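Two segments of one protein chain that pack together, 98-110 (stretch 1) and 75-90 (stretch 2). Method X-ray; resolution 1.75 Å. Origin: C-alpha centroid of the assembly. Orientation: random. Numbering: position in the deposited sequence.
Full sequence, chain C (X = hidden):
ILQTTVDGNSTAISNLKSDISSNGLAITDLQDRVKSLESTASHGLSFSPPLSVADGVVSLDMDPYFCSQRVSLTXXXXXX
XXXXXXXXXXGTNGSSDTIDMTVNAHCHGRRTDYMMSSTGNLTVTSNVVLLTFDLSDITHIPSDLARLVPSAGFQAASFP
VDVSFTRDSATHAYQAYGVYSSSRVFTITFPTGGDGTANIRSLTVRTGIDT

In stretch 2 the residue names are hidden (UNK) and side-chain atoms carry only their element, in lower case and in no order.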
ATOM      1  N   THR C  98      -9.221  37.102  -4.480  1.00 22.45           N
ATOM      2  CA  THR C  98      -9.122  35.938  -3.592  1.00 23.79           C
ATOM      3  C   THR C  98     -10.548  35.391  -3.354  1.00 26.91           C
ATOM      4  O   THR C  98     -11.547  36.081  -3.605  1.00 22.65           O
ATOM      5  CB  THR C  98      -8.493  36.294  -2.240  1.00 26.41           C
ATOM      6  OG1 THR C  98      -9.275  37.309  -1.608  1.00 25.64           O
ATOM      7  CG2 THR C  98      -7.058  36.825  -2.384  1.00 24.82           C
ATOM      8  N   ILE C  99     -10.643  34.141  -2.902  1.00 22.56           N
ATOM      9  CA  ILE C  99     -11.941  33.549  -2.657  1.00 19.34           C
ATOM     10  C   ILE C  99     -11.805  32.618  -1.496  1.00 18.07           C
ATOM     11  O   ILE C  99     -10.844  31.849  -1.405  1.00 19.26           O
ATOM     12  CB  ILE C  99     -12.551  32.857  -3.924  1.00 20.50           C
ATOM     13  CG1 ILE C  99     -14.030  32.430  -3.665  1.00 22.04           C
ATOM     14  CG2 ILE C  99     -11.673  31.690  -4.387  1.00 20.82           C
ATOM     15  CD1 ILE C  99     -14.805  32.137  -4.943  1.00 22.96           C
ATOM     16  N   ASP C 100     -12.750  32.742  -0.571  1.00 21.25           N
ATOM     17  CA  ASP C 100     -12.784  31.941   0.635  1.00 23.31           C
ATOM     18  C   ASP C 100     -13.452  30.608   0.384  1.00 18.00           C
ATOM     19  O   ASP C 100     -14.651  30.537   0.050  1.00 21.20           O
ATOM     20  CB  ASP C 100     -13.544  32.694   1.727  1.00 25.18           C
ATOM     21  CG  ASP C 100     -12.694  33.777   2.385  1.00 40.71           C
ATOM     22  OD1 ASP C 100     -11.434  33.767   2.259  1.00 47.49           O
ATOM     23  OD2 ASP C 100     -13.299  34.651   3.037  1.00 53.99           O
ATOM     24  N   MET C 101     -12.668  29.551   0.543  1.00 17.87           N
ATOM     25  CA  MET C 101     -13.164  28.187   0.350  1.00 18.47           C
ATOM     26  C   MET C 101     -13.450  27.492   1.663  1.00 17.16           C
ATOM     27  O   MET C 101     -12.633  27.484   2.588  1.00 20.59           O
ATOM     28  CB  MET C 101     -12.117  27.332  -0.409  1.00 14.81           C
ATOM     29  CG  MET C 101     -11.674  27.915  -1.753  1.00 17.82           C
ATOM     30  SD  MET C 101     -13.013  28.267  -2.933  1.00 19.48           S
ATOM     31  CE  MET C 101     -13.461  26.559  -3.366  1.00 17.33           C
ATOM     32  N   THR C 102     -14.622  26.862   1.744  1.00 18.61           N
ATOM     33  CA  THR C 102     -14.885  25.925   2.817  1.00 15.87           C
ATOM     34  C   THR C 102     -14.386  24.541   2.390  1.00 16.79           C
ATOM     35  O   THR C 102     -14.786  24.004   1.346  1.00 17.91           O
ATOM     36  CB  THR C 102     -16.398  25.896   3.096  1.00 22.02           C
ATOM     37  OG1 THR C 102     -16.768  27.215   3.546  1.00 22.81           O
ATOM     38  CG2 THR C 102     -16.776  24.850   4.132  1.00 26.06           C
ATOM     39  N   VAL C 103     -13.481  23.993   3.187  1.00 16.27           N
ATOM     40  CA  VAL C 103     -12.760  22.764   2.764  1.00 16.24           C
ATOM     41  C   VAL C 103     -13.072  21.626   3.715  1.00 21.85           C
ATOM     42  O   VAL C 103     -12.998  21.784   4.929  1.00 20.80           O
ATOM     43  CB  VAL C 103     -11.213  22.945   2.743  1.00 19.20           C
ATOM     44  CG1 VAL C 103     -10.532  21.611   2.357  1.00 20.13           C
ATOM     45  CG2 VAL C 103     -10.786  24.094   1.791  1.00 18.30           C
ATOM     46  N   ASN C 104     -13.418  20.464   3.153  1.00 18.68           N
ATOM     47  CA  ASN C 104     -13.392  19.221   3.894  1.00 15.03           C
ATOM     48  C   ASN C 104     -12.284  18.344   3.312  1.00 17.15           C
ATOM     49  O   ASN C 104     -12.288  18.103   2.124  1.00 19.35           O
ATOM     50  CB  ASN C 104     -14.698  18.466   3.718  1.00 20.50           C
ATOM     51  CG  ASN C 104     -15.809  19.025   4.579  1.00 29.16           C
ATOM     52  OD1 ASN C 104     -15.973  18.632   5.728  1.00 44.73           O
ATOM     53  ND2 ASN C 104     -16.582  19.907   4.024  1.00 33.17           N
ATOM     54  N   ALA C 105     -11.363  17.925   4.166  1.00 16.03           N
ATOM     55  CA  ALA C 105     -10.243  17.087   3.792  1.00 16.72           C
ATOM     56  C   ALA C 105     -10.435  15.727   4.453  1.00 16.20           C
ATOM     57  O   ALA C 105     -10.427  15.594   5.688  1.00 16.83           O
ATOM     58  CB  ALA C 105      -8.877  17.789   4.222  1.00 16.88           C
ATOM     59  N   HIS C 106     -10.684  14.717   3.627  1.00 13.39           N
ATOM     60  CA  HIS C 106     -10.894  13.376   4.142  1.00 12.39           C
ATOM     61  C   HIS C 106      -9.586  12.628   4.080  1.00 17.57           C
ATOM     62  O   HIS C 106      -9.085  12.310   2.983  1.00 13.19           O
ATOM     63  CB  HIS C 106     -11.994  12.651   3.325  1.00 14.94           C
ATOM     64  CG  HIS C 106     -12.285  11.263   3.813  1.00 13.99           C
ATOM     65  ND1 HIS C 106     -12.287  10.167   2.979  1.00 13.48           N
ATOM     66  CD2 HIS C 106     -12.576  10.795   5.053  1.00 15.08           C
ATOM     67  CE1 HIS C 106     -12.558   9.080   3.683  1.00 17.25           C
ATOM     68  NE2 HIS C 106     -12.755   9.436   4.939  1.00 15.22           N
ATOM     69  N   CYS C 107      -9.030  12.339   5.250  1.00 14.67           N
ATOM     70  CA  CYS C 107      -7.674  11.763   5.320  1.00 14.27           C
ATOM     71  C   CYS C 107      -7.855  10.308   5.669  1.00 16.06           C
ATOM     72  O   CYS C 107      -8.393   9.976   6.717  1.00 16.26           O
ATOM     73  CB  CYS C 107      -6.841  12.478   6.383  1.00 15.80           C
ATOM     74  SG  CYS C 107      -6.880  14.251   6.211  1.00 19.30           S
ATOM     75  N   HIS C 108      -7.436   9.421   4.790  1.00 13.60           N
ATOM     76  CA  HIS C 108      -7.625   7.991   5.056  1.00 13.29           C
ATOM     77  C   HIS C 108      -6.343   7.294   4.583  1.00 17.38           C
ATOM     78  O   HIS C 108      -6.023   7.320   3.390  1.00 14.36           O
ATOM     79  CB  HIS C 108      -8.910   7.446   4.375  1.00 13.50           C
ATOM     80  CG  HIS C 108      -9.005   7.737   2.895  1.00 14.27           C
ATOM     81  ND1 HIS C 108      -8.962   6.742   1.944  1.00 14.45           N
ATOM     82  CD2 HIS C 108      -9.137   8.909   2.210  1.00 15.52           C
ATOM     83  CE1 HIS C 108      -9.029   7.282   0.734  1.00 16.47           C
ATOM     84  NE2 HIS C 108      -9.152   8.592   0.871  1.00 15.87           N
ATOM     85  N   GLY C 109      -5.590   6.726   5.535  1.00 16.99           N
ATOM     86  CA  GLY C 109      -4.286   6.209   5.207  1.00 17.41           C
ATOM     87  C   GLY C 109      -3.481   7.420   4.783  1.00 14.67           C
ATOM     88  O   GLY C 109      -3.676   8.539   5.319  1.00 18.67           O
ATOM     89  N   ARG C 110      -2.654   7.228   3.769  1.00 14.81           N
ATOM     90  CA  ARG C 110      -1.854   8.364   3.298  1.00 15.96           C
ATOM     91  C   ARG C 110      -2.516   9.055   2.107  1.00 20.00           C
ATOM     92  O   ARG C 110      -1.859   9.773   1.368  1.00 21.54           O
ATOM     93  CB  ARG C 110      -0.443   7.908   2.937  1.00 17.92           C
ATOM     94  CG  ARG C 110       0.276   7.410   4.184  1.00 15.37           C
ATOM     95  CD  ARG C 110       1.814   7.311   4.018  1.00 18.27           C
ATOM     96  NE  ARG C 110       2.339   8.650   4.121  1.00 19.55           N
ATOM     97  CZ  ARG C 110       2.705   9.259   5.251  1.00 19.34           C
ATOM     98  NH1 ARG C 110       2.723   8.625   6.427  1.00 20.55           N
ATOM     99  NH2 ARG C 110       3.119  10.504   5.188  1.00 20.75           N
ATOM    100  N   UNK C  75      -2.962  -3.307   5.354  1.00 16.44           N
ATOM    101  CA  UNK C  75      -3.072  -1.846   5.220  1.00 14.65           C
ATOM    102  C   UNK C  75      -3.163  -1.065   6.531  1.00 14.84           C
ATOM    103  O   UNK C  75      -2.963  -1.607   7.627  1.00 17.22           O
ATOM    104  c   UNK C  75      -4.265  -1.521   4.297  1.00 16.19           C
ATOM    105  o   UNK C  75      -5.434  -2.052   4.914  1.00 19.82           O
ATOM    106  N   UNK C  76      -3.398   0.240   6.425  1.00 15.39           N
ATOM    107  CA  UNK C  76      -3.119   1.162   7.507  1.00 15.03           C
ATOM    108  C   UNK C  76      -3.979   0.917   8.722  1.00 18.53           C
ATOM    109  O   UNK C  76      -5.118   0.482   8.584  1.00 16.51           O
ATOM    110  c   UNK C  76      -6.524   3.244   4.989  1.00 15.34           C
ATOM    111  c   UNK C  76      -5.213   2.864   5.338  1.00 17.34           C
ATOM    112  c   UNK C  76      -5.642   3.475   7.634  1.00 17.11           C
ATOM    113  c   UNK C  76      -6.969   3.856   7.335  1.00 11.64           C
ATOM    114  c   UNK C  76      -4.779   2.949   6.678  1.00 14.81           C
ATOM    115  c   UNK C  76      -7.390   3.727   5.981  1.00 15.31           C
ATOM    116  o   UNK C  76      -8.638   4.139   5.588  1.00 15.12           O
ATOM    117  c   UNK C  76      -3.342   2.581   7.042  1.00 16.90           C
ATOM    118  N   UNK C  77      -3.428   1.209   9.899  1.00 19.10           N
ATOM    119  CA  UNK C  77      -4.204   1.123  11.142  1.00 18.89           C
ATOM    120  C   UNK C  77      -4.619   2.488  11.653  1.00 20.16           C
ATOM    121  O   UNK C  77      -5.518   2.565  12.514  1.00 19.41           O
ATOM    122  o   UNK C  77      -2.122   1.051  12.342  1.00 18.54           O
ATOM    123  c   UNK C  77      -3.388   0.429  12.245  1.00 22.21           C
ATOM    124  N   UNK C  78      -3.944   3.551  11.191  1.00 17.62           N
ATOM    125  CA  UNK C  78      -4.223   4.911  11.683  1.00 19.04           C
ATOM    126  C   UNK C  78      -5.680   5.294  11.511  1.00 16.63           C
ATOM    127  O   UNK C  78      -6.303   4.983  10.462  1.00 17.08           O
ATOM    128  c   UNK C  78      -3.338   5.951  10.983  1.00 18.37           C
ATOM    129  N   UNK C  79      -6.231   6.019  12.496  1.00 16.86           N
ATOM    130  CA  UNK C  79      -7.598   6.516  12.296  1.00 17.57           C
ATOM    131  C   UNK C  79      -7.683   7.538  11.153  1.00 16.66           C
ATOM    132  O   UNK C  79      -6.902   8.481  11.080  1.00 17.33           O
ATOM    133  c   UNK C  79      -8.130   7.174  13.575  1.00 18.09           C
ATOM    134  c   UNK C  79      -8.223   6.147  14.687  1.00 21.32           C
ATOM    135  c   UNK C  79      -9.119   6.605  15.830  1.00 43.69           C
ATOM    136  o   UNK C  79      -9.096   7.805  16.127  1.00 40.00           O
ATOM    137  o   UNK C  79      -9.844   5.769  16.412  1.00 46.76           O
ATOM    138  N   UNK C  80      -8.694   7.360  10.300  1.00 15.96           N
ATOM    139  CA  UNK C  80      -9.090   8.389   9.347  1.00 14.03           C
ATOM    140  C   UNK C  80      -9.612   9.629  10.073  1.00 16.24           C
ATOM    141  O   UNK C  80     -10.050   9.568  11.248  1.00 17.26           O
ATOM    142  c   UNK C  80     -10.153   7.798   8.365  1.00 13.87           C
ATOM    143  N   UNK C  81      -9.593  10.746   9.364  1.00 16.20           N
ATOM    144  CA  UNK C  81     -10.131  11.997   9.868  1.00 18.47           C
ATOM    145  C   UNK C  81     -10.848  12.728   8.763  1.00 20.49           C
ATOM    146  O   UNK C  81     -10.440  12.678   7.605  1.00 18.91           O
ATOM    147  c   UNK C  81      -8.017  12.504  11.271  1.00 39.16           C
ATOM    148  n   UNK C  81      -7.158  14.717  11.773  1.00 35.80           N
ATOM    149  c   UNK C  81      -6.862  13.493  11.349  1.00 36.11           C
ATOM    150  c   UNK C  81      -8.991  12.959  10.266  1.00 22.39           C
ATOM    151  o   UNK C  81      -5.730  13.162  10.993  1.00 32.39           O
ATOM    152  N   UNK C  82     -11.873  13.476   9.155  1.00 17.11           N
ATOM    153  CA  UNK C  82     -12.493  14.411   8.253  1.00 15.06           C
ATOM    154  C   UNK C  82     -12.218  15.799   8.843  1.00 19.75           C
ATOM    155  O   UNK C  82     -12.883  16.233   9.802  1.00 23.16           O
ATOM    156  c   UNK C  82     -14.222  14.682   5.562  1.00 19.12           C
ATOM    157  c   UNK C  82     -14.022  14.157   8.115  1.00 18.16           C
ATOM    158  c   UNK C  82     -16.216  14.900   7.071  1.00 27.71           C
ATOM    159  c   UNK C  82     -14.711  15.033   7.024  1.00 23.24           C
ATOM    160  N   UNK C  83     -11.247  16.489   8.262  1.00 19.89           N
ATOM    161  CA  UNK C  83     -10.890  17.853   8.664  1.00 22.60           C
ATOM    162  C   UNK C  83     -11.770  18.884   7.985  1.00 23.05           C
ATOM    163  O   UNK C  83     -12.087  18.771   6.807  1.00 21.46           O
ATOM    164  c   UNK C  83      -5.798  16.657   9.134  1.00 25.81           C
ATOM    165  c   UNK C  83      -8.455  17.249   8.930  1.00 24.37           C
ATOM    166  c   UNK C  83      -9.450  18.144   8.296  1.00 18.98           C
ATOM    167  s   UNK C  83      -6.851  17.762   8.274  1.00 30.78           S
ATOM    168  N   UNK C  84     -12.158  19.917   8.727  1.00 19.82           N
ATOM    169  CA  UNK C  84     -13.010  20.982   8.174  1.00 16.06           C
ATOM    170  C   UNK C  84     -12.319  22.308   8.529  1.00 21.54           C
ATOM    171  O   UNK C  84     -12.015  22.580   9.704  1.00 20.63           O
ATOM    172  n   UNK C  84     -17.276  20.525   9.039  1.00 42.60           N
ATOM    173  c   UNK C  84     -16.416  19.550   9.290  1.00 48.51           C
ATOM    174  c   UNK C  84     -14.406  20.939   8.795  1.00 21.19           C
ATOM    175  o   UNK C  84     -16.644  18.653  10.097  1.00 51.84           O
ATOM    176  c   UNK C  84     -15.110  19.615   8.551  1.00 31.22           C
ATOM    177  N   UNK C  85     -11.978  23.075   7.501  1.00 19.30           N
ATOM    178  CA  UNK C  85     -11.375  24.395   7.694  1.00 19.36           C
ATOM    179  C   UNK C  85     -11.705  25.353   6.551  1.00 21.51           C
ATOM    180  O   UNK C  85     -12.308  24.967   5.542  1.00 19.66           O
ATOM    181  c   UNK C  85      -8.050  23.307   4.662  1.00 19.82           C
ATOM    182  c   UNK C  85      -9.865  24.241   7.904  1.00 18.81           C
ATOM    183  c   UNK C  85      -8.712  24.058   5.660  1.00 18.62           C
ATOM    184  c   UNK C  85      -7.848  21.925   4.833  1.00 19.07           C
ATOM    185  c   UNK C  85      -8.285  21.296   5.987  1.00 19.28           C
ATOM    186  c   UNK C  85      -8.952  22.059   6.981  1.00 16.27           C
ATOM    187  c   UNK C  85      -9.170  23.431   6.820  1.00 16.87           C
ATOM    188  N   UNK C  86     -11.294  26.607   6.702  1.00 18.98           N
ATOM    189  CA  UNK C  86     -11.448  27.600   5.653  1.00 19.28           C
ATOM    190  C   UNK C  86     -10.105  27.925   5.001  1.00 16.76           C
ATOM    191  O   UNK C  86      -9.070  28.005   5.679  1.00 21.26           O
ATOM    192  c   UNK C  86     -12.120  28.859   6.239  1.00 23.46           C
ATOM    193  c   UNK C  86     -14.548  28.481   5.703  1.00 41.62           C
ATOM    194  n   UNK C  86     -15.586  31.874   4.681  1.00 69.54           N
ATOM    195  c   UNK C  86     -14.833  30.780   4.783  1.00 70.34           C
ATOM    196  n   UNK C  86     -15.264  29.747   5.512  1.00 60.21           N
ATOM    197  c   UNK C  86     -13.519  28.557   6.814  1.00 32.42           C
ATOM    198  n   UNK C  86     -13.658  30.734   4.158  1.00 71.63           N
ATOM    199  N   UNK C  87     -10.127  28.118   3.692  1.00 17.34           N
ATOM    200  CA  UNK C  87      -8.862  28.340   2.960  1.00 17.70           C
ATOM    201  C   UNK C  87      -9.055  29.498   2.013  1.00 21.50           C
ATOM    202  O   UNK C  87      -9.978  29.475   1.177  1.00 19.99           O
ATOM    203  c   UNK C  87      -6.123  27.872   1.764  1.00 22.73           C
ATOM    204  c   UNK C  87      -4.119  24.935   1.039  1.00 15.70           C
ATOM    205  c   UNK C  87      -7.085  26.901   1.839  1.00 21.26           C
ATOM    206  c   UNK C  87      -6.433  25.654   1.546  1.00 18.00           C
ATOM    207  c   UNK C  87      -6.876  24.307   1.476  1.00 19.14           C
ATOM    208  n   UNK C  87      -4.894  27.303   1.442  1.00 18.85           N
ATOM    209  c   UNK C  87      -4.570  23.616   0.981  1.00 21.03           C
ATOM    210  c   UNK C  87      -5.062  25.941   1.328  1.00 21.34           C
ATOM    211  c   UNK C  87      -8.517  27.082   2.140  1.00 18.87           C
ATOM    212  c   UNK C  87      -5.928  23.297   1.179  1.00 18.71           C
ATOM    213  N   UNK C  88      -8.225  30.536   2.144  1.00 21.14           N
ATOM    214  CA  UNK C  88      -8.329  31.642   1.195  1.00 21.12           C
ATOM    215  C   UNK C  88      -7.455  31.283   0.014  1.00 19.99           C
ATOM    216  O   UNK C  88      -6.233  31.154   0.141  1.00 26.31           O
ATOM    217  c   UNK C  88      -7.903  32.982   1.820  1.00 24.09           C
ATOM    218  s   UNK C  88      -7.281  35.628   1.367  1.00 38.09           S
ATOM    219  c   UNK C  88      -5.579  35.075   1.106  1.00 32.35           C
ATOM    220  c   UNK C  88      -8.254  34.170   0.916  1.00 30.09           C
ATOM    221  N   UNK C  89      -8.081  31.055  -1.130  1.00 16.12           N
ATOM    222  CA  UNK C  89      -7.332  30.734  -2.310  1.00 18.51           C
ATOM    223  C   UNK C  89      -7.012  32.035  -3.054  1.00 18.54           C
ATOM    224  O   UNK C  89      -7.843  32.943  -3.125  1.00 19.67           O
ATOM    225  c   UNK C  89      -8.166  29.853  -3.217  1.00 21.74           C
ATOM    226  N   UNK C  90      -5.855  32.079  -3.706  1.00 20.56           N
ATOM    227  CA  UNK C  90      -5.426  33.318  -4.335  1.00 17.96           C
ATOM    228  C   UNK C  90      -5.410  33.245  -5.824  1.00 20.89           C
ATOM    229  O   UNK C  90      -4.703  32.424  -6.399  1.00 20.11           O
ATOM    230  n   UNK C  90      -2.616  36.777  -0.840  1.00 36.14           N
ATOM    231  n   UNK C  90      -2.261  35.862   1.255  1.00 41.10           N
ATOM    232  n   UNK C  90      -2.406  34.494  -0.560  1.00 29.22           N
ATOM    233  c   UNK C  90      -4.024  33.675  -3.825  1.00 16.47           C
ATOM    234  c   UNK C  90      -2.423  35.716  -0.053  1.00 48.24           C
ATOM    235  c   UNK C  90      -2.564  34.201  -1.958  1.00 23.22           C
ATOM    236  c   UNK C  90      -4.026  33.984  -2.331  1.00 24.27           C
TER
HETATM  237  O   HOH W   1      -6.011   6.829   8.305  1.00 18.73           O
HETATM  238  O   HOH W   2     -17.422  21.914   6.620  1.00 36.26           O

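Position 75 carries one carbon and one oxygen, a short hydroxyl side chain that stays out of reach of stretch 1: Ser75. At 76 one carbon leads to a six-carbon ring bearing an oxygen. The ring lies under the backbone of Gly109, whose CA sits 3.6 Å from the ring centroid and 15° off the normal, a CH-pi contact; this is Tyr76. A CB built ideally on Gly109 would fall 2.7 Å from Tyr76 CD1, a clash, and the positive phi of 64° also favours glycine there. Position 77, again one carbon and one oxygen, touches nothing opposite: Ser77. Position 78 has a single carbon, hence Ala78; its backbone O takes a hydrogen bond from water 1 (2.9 Å), which accepts one from Gly109 N (2.8 Å). At 79 there are three carbons, the third carrying two oxygens; the CA-to-CB bond points away from stretch 1 and nothing there touches it: Glu79.

Position 80 has one carbon, its CB, 4.2 Å from His108 CB: Ala80. From 81 the strand begins. There, three carbons end in one oxygen and one nitrogen, an amide, while backbone N and O pair with Cys107 O (3.0 Å) and Cys107 N (2.8 Å): Gln81. Position 82 has four carbons forked at the second, one of them beside His106 CB: Leu82, with CD1 at 3.8 Å from that atom. Position 83 is an unbranched chain of two carbons, sulfur and carbon, the last near Cys107 SG: Met83, whose CE lies 3.9 Å from that sulfur.

At 84 three carbons again end in oxygen and nitrogen, and a side-chain carbon nears Asn104 OD1: Gln84, with CG 3.1 Å from that oxygen. Gln84 NE2 donates to water 2 (2.8 Å), which also accepts a weak bond from Asn104 ND2 (3.4 Å). Position 85 is one carbon and a plain six-carbon ring; Val103 CB stands over one face, 4.1 Å from the centroid: Phe85, whose CE2 is 4.0 Å from Ala105 CB. Position 86 has three carbons, a nitrogen, and a carbon carrying two more nitrogens, its end near Asp100: Arg86, folded (chi1 and chi2 both m). Arg86 NH2 and Asp100 OD2 form a long salt bridge at 4.0 Å.

At position 87 one carbon leads to fused five- and six-membered rings of eight carbons and one nitrogen, with Val103 CG2 at the ring edge, near its plane: Trp87, whose CB is 3.8 Å from Val103 CG2. Position 88, two carbons, sulfur and carbon, has a carbon near Asp100 OD1: Met88, its CG 3.5 Å from that oxygen. At 89 a lone carbon, CB, lies 4.1 Å from Ile99 CG2: Ala89. Position 90 has three carbons, a nitrogen, and a carbon carrying two more nitrogens, one carbon nearing Thr98 CG2: Arg90, with CG 4.2 Å from that atom.

The contact is an antiparallel strand pair (152°), fastened by ten backbone hydrogen bonds, two for each of five alternate pairs, Gln81-Cys107 through Ala89-Ile99. Alternation puts Val103, Ala105, Phe85 and Trp87 on one buried face; Asp100, Asn104, Gln84 and Arg86 occupy the other, more polar face. Together the stretches bury 1174 Å².

Stretch 2, residues 75-90: SYSAEAQLMQFRWMAR
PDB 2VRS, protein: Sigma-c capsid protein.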